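Local coordinates for protein separin (Saccharomyces cerevisiae, PDB 5U1T) that is a caspase-like cysteine protease that triggers chromosome segregation by cleaving the cohesin subunit MCD1/SCC1 at the onset of anaphase, at residues A[1382-1387]-A[1586-1591]; A[1487-1492]-A[1515-1520]; A[1492-1497]-A[1523-1528]. All blocks are in the same frame, centred on the assembly; numbering follows the deposited sequence.

Contact 1 (A[1382-1387]-A[1586-1591]); sequences ITRVPS and VIYGLP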
# COMPACT_ATOMS: atom_id res chain seq x y z
N ILE A 1382 18.19 -52.20 9.39
CA ILE A 1382 18.20 -50.75 9.50
C ILE A 1382 16.89 -50.09 9.06
O ILE A 1382 16.33 -50.43 8.02
CB ILE A 1382 19.34 -50.14 8.65
CG1 ILE A 1382 20.71 -50.63 9.13
CG2 ILE A 1382 19.29 -48.62 8.65
CD1 ILE A 1382 21.84 -50.19 8.25
N THR A 1383 16.40 -49.15 9.87
CA THR A 1383 15.44 -48.17 9.39
C THR A 1383 16.03 -46.78 9.56
O THR A 1383 16.86 -46.55 10.43
CB THR A 1383 14.09 -48.24 10.14
OG1 THR A 1383 14.31 -48.26 11.55
CG2 THR A 1383 13.33 -49.48 9.74
N ARG A 1384 15.61 -45.85 8.70
CA ARG A 1384 15.94 -44.44 8.82
C ARG A 1384 14.94 -43.68 9.68
O ARG A 1384 13.77 -44.04 9.78
CB ARG A 1384 16.00 -43.79 7.46
CG ARG A 1384 17.03 -44.37 6.56
CD ARG A 1384 17.30 -43.40 5.47
NE ARG A 1384 18.19 -43.95 4.46
CZ ARG A 1384 18.61 -43.26 3.42
NH1 ARG A 1384 18.23 -42.00 3.27
NH2 ARG A 1384 19.40 -43.82 2.53
N VAL A 1385 15.41 -42.60 10.29
CA VAL A 1385 14.54 -41.72 11.04
C VAL A 1385 15.00 -40.28 10.80
O VAL A 1385 16.17 -40.05 10.56
CB VAL A 1385 14.54 -42.10 12.54
CG1 VAL A 1385 14.62 -40.89 13.41
CG2 VAL A 1385 13.33 -42.95 12.87
N PRO A 1386 14.07 -39.31 10.78
CA PRO A 1386 14.55 -37.94 10.51
C PRO A 1386 15.08 -37.18 11.74
O PRO A 1386 15.76 -36.18 11.54
CB PRO A 1386 13.31 -37.25 9.93
CG PRO A 1386 12.15 -38.02 10.47
CD PRO A 1386 12.61 -39.43 10.64
N SER A 1387 14.81 -37.65 12.96
CA SER A 1387 15.31 -36.98 14.17
C SER A 1387 15.13 -37.79 15.46
O SER A 1387 14.33 -38.72 15.50
CB SER A 1387 14.61 -35.63 14.32
OG SER A 1387 13.24 -35.83 14.64
N VAL A 1586 14.16 -47.93 0.46
CA VAL A 1586 14.58 -47.42 1.77
C VAL A 1586 13.39 -47.43 2.74
O VAL A 1586 12.25 -47.36 2.31
CB VAL A 1586 15.18 -45.99 1.64
CG1 VAL A 1586 14.19 -45.03 0.97
CG2 VAL A 1586 15.66 -45.46 2.99
N ILE A 1587 13.64 -47.56 4.04
CA ILE A 1587 12.60 -47.55 5.07
C ILE A 1587 12.76 -46.41 6.08
O ILE A 1587 13.85 -46.16 6.56
CB ILE A 1587 12.58 -48.84 5.89
CG1 ILE A 1587 12.55 -50.08 5.01
CG2 ILE A 1587 11.41 -48.85 6.84
CD1 ILE A 1587 12.95 -51.36 5.77
N TYR A 1588 11.67 -45.72 6.41
CA TYR A 1588 11.68 -44.78 7.52
C TYR A 1588 10.72 -45.26 8.62
O TYR A 1588 9.68 -45.85 8.32
CB TYR A 1588 11.31 -43.37 7.06
CG TYR A 1588 12.43 -42.58 6.42
CD1 TYR A 1588 12.81 -42.81 5.11
CD2 TYR A 1588 13.09 -41.57 7.11
CE1 TYR A 1588 13.80 -42.08 4.51
CE2 TYR A 1588 14.10 -40.84 6.52
CZ TYR A 1588 14.45 -41.10 5.22
OH TYR A 1588 15.46 -40.39 4.60
N GLY A 1589 11.07 -45.02 9.89
CA GLY A 1589 10.23 -45.41 11.00
C GLY A 1589 10.77 -46.60 11.78
O GLY A 1589 11.98 -46.72 11.98
N LEU A 1590 9.87 -47.48 12.22
CA LEU A 1590 10.25 -48.64 13.03
C LEU A 1590 10.21 -49.96 12.25
O LEU A 1590 9.37 -50.13 11.37
CB LEU A 1590 9.34 -48.73 14.26
CG LEU A 1590 9.24 -47.45 15.08
CD1 LEU A 1590 8.47 -47.69 16.38
CD2 LEU A 1590 10.63 -46.91 15.36
N PRO A 1591 11.09 -50.90 12.58
CA PRO A 1591 11.00 -52.17 11.86
C PRO A 1591 9.73 -52.96 12.26
O PRO A 1591 9.34 -53.00 13.44
CB PRO A 1591 12.28 -52.90 12.26
CG PRO A 1591 12.59 -52.36 13.61
CD PRO A 1591 12.15 -50.93 13.60
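R1384 and Y1588 make a single backbone bridge between strands of two different sheets, where strand 1382-1385 crosses the strand residues 1586-1589 with their directions 60° apart. R1384 N donates to I1587 O (2.8 Å), and G1589 N returns a bond to R1384 O (2.9 Å). With the strands so strongly skewed, pairing goes no further, and side chains add the rest. R1384 CB lies over the centre of the Y1588 ring, 3.6 Å from its centroid, a CH-pi contact. From there the arginine chain runs extended, and V1586 CG2 lies over one face of the guanidinium, toward its rim, 3.3 Å from R1384 NE. R1384 NH1 makes a weak bond to Y1588 OH, but the charge is chiefly met by a salt bridge to E1372 and by the carbonyls of H1367 and F1369; Y1588 OH also bonds H1367 ND1. An alanine in place of Y1588 would probably leave H1367 ND1 without this partner and open a gap beneath R1384 CB. T1383 suits its place by being two-sided: OG1 donates to G1589 O (2.8 Å) and also pairs with H1357 NE2, while CG2 packs on I1587 CG2 (3.5 Å). At the backbone angles of G1589 (phi 107°) a CB would jam against the preceding carbonyl oxygen, which glycine avoids. Such a crossing joins the sheet containing strand 1353-1362 to the caspase-like sheet of the C50 peptidase.

Contact 2 (A[1487-1492]-A[1515-1520]); sequences TKIAPS and YTYLLG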
# COMPACT_ATOMS: atom_id res chain seq x y z
N THR A 1487 -3.38 -38.59 12.21
CA THR A 1487 -2.57 -38.78 13.39
C THR A 1487 -2.06 -40.21 13.44
O THR A 1487 -0.99 -40.49 13.97
CB THR A 1487 -3.35 -38.44 14.65
OG1 THR A 1487 -4.66 -39.01 14.55
CG2 THR A 1487 -3.51 -36.93 14.76
N LYS A 1488 -2.83 -41.12 12.85
CA LYS A 1488 -2.39 -42.51 12.72
C LYS A 1488 -2.57 -43.00 11.27
O LYS A 1488 -3.66 -42.93 10.69
CB LYS A 1488 -3.14 -43.42 13.71
CG LYS A 1488 -2.78 -43.19 15.19
CD LYS A 1488 -3.49 -44.16 16.13
CE LYS A 1488 -3.18 -43.92 17.62
NZ LYS A 1488 -1.80 -44.32 18.07
N ILE A 1489 -1.48 -43.47 10.68
CA ILE A 1489 -1.52 -44.06 9.35
C ILE A 1489 -0.97 -45.50 9.40
O ILE A 1489 -0.20 -45.88 10.29
CB ILE A 1489 -0.73 -43.18 8.35
CG1 ILE A 1489 -1.47 -41.85 8.15
CG2 ILE A 1489 -0.56 -43.86 7.00
CD1 ILE A 1489 -0.92 -41.01 7.03
N ALA A 1490 -1.44 -46.32 8.46
CA ALA A 1490 -0.99 -47.69 8.34
C ALA A 1490 0.43 -47.74 7.81
O ALA A 1490 0.80 -46.92 6.97
CB ALA A 1490 -1.93 -48.49 7.43
N PRO A 1491 1.22 -48.71 8.30
CA PRO A 1491 2.51 -49.06 7.71
C PRO A 1491 2.38 -49.15 6.19
O PRO A 1491 1.57 -49.93 5.70
CB PRO A 1491 2.82 -50.43 8.33
CG PRO A 1491 2.15 -50.38 9.66
CD PRO A 1491 0.89 -49.56 9.46
N SER A 1492 3.13 -48.36 5.44
CA SER A 1492 2.92 -48.29 4.01
C SER A 1492 4.07 -48.83 3.16
O SER A 1492 5.23 -48.50 3.40
CB SER A 1492 2.62 -46.84 3.61
OG SER A 1492 1.55 -46.33 4.38
N TYR A 1515 8.26 -37.75 4.16
CA TYR A 1515 8.09 -36.96 5.36
C TYR A 1515 6.63 -36.72 5.68
O TYR A 1515 6.27 -36.58 6.83
CB TYR A 1515 8.72 -35.58 5.19
CG TYR A 1515 10.20 -35.51 5.37
CD1 TYR A 1515 10.92 -36.59 5.82
CD2 TYR A 1515 10.89 -34.36 5.08
CE1 TYR A 1515 12.28 -36.51 5.97
CE2 TYR A 1515 12.24 -34.28 5.23
CZ TYR A 1515 12.93 -35.35 5.68
OH TYR A 1515 14.27 -35.26 5.83
N THR A 1516 5.80 -36.65 4.65
CA THR A 1516 4.40 -36.41 4.90
C THR A 1516 3.76 -37.58 5.62
O THR A 1516 3.01 -37.38 6.55
CB THR A 1516 3.63 -36.03 3.63
OG1 THR A 1516 3.21 -37.21 2.96
CG2 THR A 1516 4.48 -35.24 2.73
N TYR A 1517 4.08 -38.80 5.23
CA TYR A 1517 3.52 -39.94 5.90
C TYR A 1517 3.96 -39.94 7.33
O TYR A 1517 3.17 -40.13 8.22
CB TYR A 1517 3.93 -41.23 5.25
CG TYR A 1517 3.09 -41.61 4.07
CD1 TYR A 1517 3.06 -40.81 2.96
CD2 TYR A 1517 2.36 -42.76 4.06
CE1 TYR A 1517 2.31 -41.15 1.86
CE2 TYR A 1517 1.60 -43.10 2.96
CZ TYR A 1517 1.59 -42.29 1.87
OH TYR A 1517 0.84 -42.61 0.78
N LEU A 1518 5.23 -39.71 7.57
CA LEU A 1518 5.70 -39.71 8.95
C LEU A 1518 4.87 -38.74 9.77
O LEU A 1518 4.49 -39.04 10.90
CB LEU A 1518 7.18 -39.35 9.01
CG LEU A 1518 8.12 -40.48 8.60
CD1 LEU A 1518 9.58 -40.03 8.56
CD2 LEU A 1518 7.93 -41.62 9.57
N LEU A 1519 4.57 -37.60 9.17
CA LEU A 1519 3.82 -36.56 9.87
C LEU A 1519 2.34 -36.94 10.02
O LEU A 1519 1.66 -36.44 10.92
CB LEU A 1519 3.96 -35.23 9.14
CG LEU A 1519 5.33 -34.59 9.27
CD1 LEU A 1519 5.38 -33.29 8.49
CD2 LEU A 1519 5.65 -34.36 10.73
N GLY A 1520 1.85 -37.82 9.16
CA GLY A 1520 0.52 -38.38 9.32
C GLY A 1520 0.45 -39.44 10.40
O GLY A 1520 -0.62 -39.97 10.70
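T1487 and K1488 meet G1520, just past L1519 of helix 1513-1519, through their main chain: K1488 N is 3.3 Å from G1520 O at an angle too poor for a hydrogen bond, and T1487 O and G1520 O, both acceptors, cannot bond each other. Both side chains point away from segment 1515-1520, which suits a polar and a charged residue at the exposed start of the loop. I1489 is the first to point inward. With CG1 beside the backbone N (chi1 -67°), CG1 rests on the G1520 carbonyl and CD1 reaches over the glycine, 3.8 Å from G1520 CA. Glycine fits here because a CB on residue 1520 would run into I1489 CD1. The other branch, I1489 CG2, comes within 4.3 Å of Y1517 CD2, and I1483 of helix 1480-1483 touches both residues. A1490 contributes its carbonyl, which accepts a bond from S1492 OG (2.8 Å). That bond satisfies the buried serine hydroxyl, and the torsion that sets OG beside the backbone N (chi1 -54°) also puts it at the edge of the Y1517 ring, 3.5 Å from CE2. A small residue leaves room for the ring, whose own hydroxyl bonds the carbonyl of G1473. Between this loop and the C-terminal end of the helix, cohesion therefore comes from shape and van der Waals packing, while S1492 and Y1517 find their hydrogen bonds away from each other.

Contact 3 (A[1492-1497]-A[1523-1528]); sequences SFLLGC and PMVLGN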
# COMPACT_ATOMS: atom_id res chain seq x y z
N SER A 1492 3.13 -48.36 5.44
CA SER A 1492 2.92 -48.29 4.01
C SER A 1492 4.07 -48.83 3.16
O SER A 1492 5.23 -48.50 3.40
CB SER A 1492 2.62 -46.84 3.61
OG SER A 1492 1.55 -46.33 4.38
N PHE A 1493 3.74 -49.67 2.19
CA PHE A 1493 4.69 -50.09 1.16
C PHE A 1493 4.50 -49.24 -0.11
O PHE A 1493 3.77 -49.63 -1.02
CB PHE A 1493 4.52 -51.58 0.83
CG PHE A 1493 4.99 -52.51 1.92
CD1 PHE A 1493 6.33 -52.61 2.24
CD2 PHE A 1493 4.10 -53.30 2.61
CE1 PHE A 1493 6.77 -53.47 3.24
CE2 PHE A 1493 4.54 -54.16 3.61
CZ PHE A 1493 5.87 -54.24 3.92
N LEU A 1494 5.12 -48.07 -0.14
CA LEU A 1494 5.06 -47.19 -1.32
C LEU A 1494 5.94 -47.71 -2.45
O LEU A 1494 6.93 -47.07 -2.81
CB LEU A 1494 5.49 -45.76 -0.94
CG LEU A 1494 4.45 -44.73 -0.51
CD1 LEU A 1494 3.74 -45.16 0.74
CD2 LEU A 1494 5.09 -43.37 -0.29
N LEU A 1495 5.61 -48.87 -3.01
CA LEU A 1495 6.50 -49.50 -3.99
C LEU A 1495 6.39 -48.91 -5.40
O LEU A 1495 6.03 -49.62 -6.35
CB LEU A 1495 6.22 -51.01 -4.05
CG LEU A 1495 5.91 -51.72 -2.73
CD1 LEU A 1495 5.56 -53.21 -2.95
CD2 LEU A 1495 7.07 -51.58 -1.78
N GLY A 1496 6.70 -47.62 -5.55
CA GLY A 1496 6.66 -46.99 -6.86
C GLY A 1496 7.84 -46.09 -7.17
O GLY A 1496 8.60 -45.74 -6.26
N CYS A 1497 7.99 -45.71 -8.44
CA CYS A 1497 8.99 -44.73 -8.84
C CYS A 1497 9.03 -43.50 -7.95
O CYS A 1497 8.05 -42.77 -7.85
CB CYS A 1497 8.75 -44.26 -10.27
SG CYS A 1497 9.29 -45.41 -11.52
N PRO A 1523 4.07 -45.15 11.19
CA PRO A 1523 5.15 -45.70 12.00
C PRO A 1523 6.17 -46.51 11.20
O PRO A 1523 7.19 -46.93 11.75
CB PRO A 1523 4.39 -46.59 12.99
CG PRO A 1523 3.26 -47.11 12.21
CD PRO A 1523 2.90 -46.05 11.18
N MET A 1524 5.89 -46.74 9.92
CA MET A 1524 6.83 -47.46 9.04
C MET A 1524 6.42 -47.20 7.60
O MET A 1524 5.36 -47.63 7.18
CB MET A 1524 6.84 -48.97 9.32
CG MET A 1524 7.95 -49.77 8.61
SD MET A 1524 7.94 -49.90 6.81
CE MET A 1524 6.31 -50.56 6.52
N VAL A 1525 7.26 -46.51 6.85
CA VAL A 1525 6.94 -46.23 5.46
C VAL A 1525 8.13 -46.58 4.59
O VAL A 1525 9.28 -46.24 4.90
CB VAL A 1525 6.53 -44.77 5.24
CG1 VAL A 1525 7.57 -43.82 5.80
CG2 VAL A 1525 6.29 -44.50 3.76
N LEU A 1526 7.86 -47.29 3.51
CA LEU A 1526 8.90 -47.82 2.65
C LEU A 1526 8.73 -47.32 1.22
O LEU A 1526 7.67 -47.53 0.62
CB LEU A 1526 8.88 -49.35 2.72
CG LEU A 1526 9.92 -50.22 2.02
CD1 LEU A 1526 9.94 -51.63 2.66
CD2 LEU A 1526 9.62 -50.33 0.52
N GLY A 1527 9.75 -46.66 0.67
CA GLY A 1527 9.69 -46.14 -0.68
C GLY A 1527 11.00 -46.26 -1.43
O GLY A 1527 11.94 -46.85 -0.93
N ASN A 1528 11.05 -45.71 -2.64
CA ASN A 1528 12.27 -45.70 -3.45
C ASN A 1528 12.85 -44.33 -3.55
O ASN A 1528 12.13 -43.36 -3.69
CB ASN A 1528 12.01 -46.22 -4.86
CG ASN A 1528 11.57 -47.65 -4.88
OD1 ASN A 1528 12.24 -48.54 -4.35
ND2 ASN A 1528 10.40 -47.90 -5.50
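S1492 and L1526 lie in the close-fitting half of a parallel strand pair, where S1492 N bonds M1524 O (2.9 Å) and L1526 N bonds S1492 O (2.9 Å). On the face of F1493 and L1526, leucine suits its place because its two methyls serve two partners at once: L1526 CD1 meets the edge of the F1493 ring, 3.7 Å from CE1, and L1526 CD2 meets L1495 CD2 at 3.7 Å. L1494 CD1 comes to 4.0 Å from V1525 CG2, which belongs to the other face with S1492.

Farther along the pairing slackens, though all of it stays buried. The bond from L1494 N to L1526 O is weak, and inverse gamma turns centred on L1494 and L1495 draw the chain off its partner. The asparagine amide bridges the diverging chains: N1528 ND2 donates to G1496 O (2.9 Å) from above the carbonyl plane, just before C1497, the catalytic cysteine by similarity. S1499 OG adds bonds to L1494 O, G1496 O and N1528 N.

Strand 1492-1494 lies between strands 1465-1469 and 1524-1528, the latter flanked in turn by strand 1585-1589. Helix 1513-1519, which links the pair as a beta-alpha-beta unit, covers S1492, L1494 and V1525, while helix 1534-1548 covers F1493 and L1495.

The three contacts form one buried cluster, their centres 11 to 12 Å apart. Contacts 2 and 3 share S1492 and together describe the beta-alpha-beta unit: contact 2 sets its helix against the loop before the first strand, and contact 3 pairs its two strands. Contact 1 attaches at the sheet's far edge, where V1586 N lies 2.8 Å from G1527 O in a probable hydrogen bond and I1587 CG2 packs 3.6 Å from M1524 SD. It also reaches the helix of contact 2, with P1386 CD 3.7 Å from L1518 CD1. Contact 3 alone holds the probable catalytic residue, C1497, which also packs against an apolar side chain of another protein chain.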